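Local coordinates for bacterial regulatory proteins, tetR family (Corynebacterium glutamicum, PDB 3AQT), which acts as a TetR-family transcriptional repressor that binds resorcinol as its inducer and probably recognises DNA through a helix-turn-helix motif, at residues Met155-Leu158 with Gly159-Arg163. Sequence-based numbering, arbitrary orientation.
Sequences MRIL and GPRAR. With RCO (resorcinol), chain D.
The junction between helices 150-157 and 159-171 forms part of the resorcinol pocket, and at it L158 O meets the first turn of the second helix. A162 N donates to this oxygen over 2.9 Å at an N-H...O angle of 159°, the i to i+4 bond of a regular helix. R161 N reaches the same L158 O only weakly (3.2 Å). One residue earlier, I157 O receives R161 NH1 at 2.9 Å, but the 125° angle at the hydrogen marks this bond too as weak; the stronger partner of the guanidinium is D110, a salt bridge through NE to helix 90-111. With its chain extended from CG to NE, R161 runs beside I157, its guanidinium edge turned to that carbonyl. Selenomethionine M155 bends at chi2 and chi3, bringing CE to 3.2 Å from G159 CA. P160 CD rests 3.5 Å from M155 O. Resorcinol lies against the junction and the start of helix 159-171: its O1 is 3.5 Å from R161 CB, its C3 is 3.6 Å from A162 CA, and the ligand is hydrogen-bonded to D165 OD2. L158, R161 and A162 thus make this junction one wall of the inducer pocket in the all-helical C-terminal domain of a TetR-type regulator.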
loop_
_atom_site.group_PDB
_atom_site.type_symbol
_atom_site.label_atom_id
_atom_site.label_comp_id
_atom_site.label_asym_id
_atom_site.label_seq_id
_atom_site.Cartn_x
_atom_site.Cartn_y
_atom_site.Cartn_z
HETATM N N MSE B 155 -7.282 -6.970 -4.666
HETATM C CA MSE B 155 -8.649 -6.479 -4.531
HETATM C C MSE B 155 -9.656 -7.162 -5.440
HETATM O O MSE B 155 -10.826 -7.285 -5.089
HETATM C CB MSE B 155 -8.687 -4.963 -4.753
HETATM C CG MSE B 155 -8.039 -4.170 -3.620
HETATM SE SE MSE B 155 -9.101 -4.079 -1.977
HETATM C CE MSE B 155 -9.172 -5.934 -1.543
ATOM N N ARG B 156 -9.214 -7.605 -6.610
ATOM C CA ARG B 156 -10.118 -8.271 -7.542
ATOM C C ARG B 156 -10.395 -9.699 -7.103
ATOM O O ARG B 156 -11.505 -10.197 -7.248
ATOM C CB ARG B 156 -9.518 -8.341 -8.955
ATOM C CG ARG B 156 -9.194 -7.028 -9.601
ATOM C CD ARG B 156 -9.031 -7.200 -11.097
ATOM N NE ARG B 156 -7.816 -7.915 -11.496
ATOM C CZ ARG B 156 -6.683 -7.319 -11.860
ATOM N NH1 ARG B 156 -6.596 -5.994 -11.872
ATOM N NH2 ARG B 156 -5.646 -8.046 -12.249
ATOM N N ILE B 157 -9.372 -10.358 -6.576
ATOM C CA ILE B 157 -9.489 -11.753 -6.177
ATOM C C ILE B 157 -9.826 -12.035 -4.722
ATOM O O ILE B 157 -10.760 -12.787 -4.448
ATOM C CB ILE B 157 -8.192 -12.521 -6.527
ATOM C CG1 ILE B 157 -7.811 -12.260 -7.988
ATOM C CG2 ILE B 157 -8.386 -14.007 -6.292
ATOM C CD1 ILE B 157 -8.830 -12.681 -9.085
ATOM N N LEU B 158 -9.077 -11.450 -3.790
ATOM C CA LEU B 158 -9.316 -11.700 -2.369
ATOM C C LEU B 158 -10.172 -10.650 -1.672
ATOM O O LEU B 158 -10.669 -10.884 -0.571
ATOM C CB LEU B 158 -7.984 -11.836 -1.634
ATOM C CG LEU B 158 -7.073 -12.951 -2.153
ATOM C CD1 LEU B 158 -5.762 -12.953 -1.377
ATOM C CD2 LEU B 158 -7.783 -14.290 -2.021
ATOM N N GLY B 159 -10.359 -9.504 -2.316
ATOM C CA GLY B 159 -11.147 -8.450 -1.709
ATOM C C GLY B 159 -12.567 -8.869 -1.378
ATOM O O GLY B 159 -13.036 -8.653 -0.252
ATOM N N PRO B 160 -13.290 -9.467 -2.341
ATOM C CA PRO B 160 -14.670 -9.889 -2.079
ATOM C C PRO B 160 -14.753 -10.890 -0.939
ATOM O O PRO B 160 -15.744 -10.924 -0.209
ATOM C CB PRO B 160 -15.113 -10.480 -3.411
ATOM C CG PRO B 160 -14.289 -9.709 -4.417
ATOM C CD PRO B 160 -12.933 -9.681 -3.757
ATOM N N ARG B 161 -13.707 -11.697 -0.780
ATOM C CA ARG B 161 -13.680 -12.691 0.287
ATOM C C ARG B 161 -13.440 -12.026 1.640
ATOM O O ARG B 161 -14.071 -12.373 2.644
ATOM C CB ARG B 161 -12.588 -13.740 0.018
ATOM C CG ARG B 161 -12.876 -14.635 -1.176
ATOM C CD ARG B 161 -11.774 -15.657 -1.409
ATOM N NE ARG B 161 -12.214 -16.698 -2.339
ATOM C CZ ARG B 161 -12.147 -16.614 -3.665
ATOM N NH1 ARG B 161 -11.640 -15.534 -4.254
ATOM N NH2 ARG B 161 -12.619 -17.601 -4.408
ATOM N N ALA B 162 -12.519 -11.072 1.661
ATOM C CA ALA B 162 -12.194 -10.365 2.888
ATOM C C ALA B 162 -13.391 -9.528 3.312
ATOM O O ALA B 162 -13.759 -9.505 4.479
ATOM C CB ALA B 162 -10.979 -9.475 2.676
ATOM N N ARG B 163 -14.000 -8.847 2.356
ATOM C CA ARG B 163 -15.146 -8.012 2.659
ATOM C C ARG B 163 -16.238 -8.877 3.287
ATOM O O ARG B 163 -16.873 -8.484 4.265
ATOM C CB ARG B 163 -15.653 -7.339 1.374
ATOM C CG ARG B 163 -16.610 -6.182 1.601
ATOM C CD ARG B 163 -17.011 -5.537 0.283
ATOM N NE ARG B 163 -17.725 -4.277 0.475
ATOM C CZ ARG B 163 -18.977 -4.188 0.910
ATOM N NH1 ARG B 163 -19.664 -5.287 1.196
ATOM N NH2 ARG B 163 -19.543 -3.000 1.060
HETATM C C1 RCO D . -9.234 -13.741 2.326
HETATM C C2 RCO D . -10.157 -13.666 3.416
HETATM C C3 RCO D . -9.932 -12.744 4.474
HETATM C C4 RCO D . -8.801 -11.908 4.434
HETATM C C5 RCO D . -7.896 -11.980 3.363
HETATM C C6 RCO D . -8.113 -12.900 2.303
HETATM O O1 RCO D . -9.460 -14.648 1.295
HETATM O O3 RCO D . -10.809 -12.650 5.550
#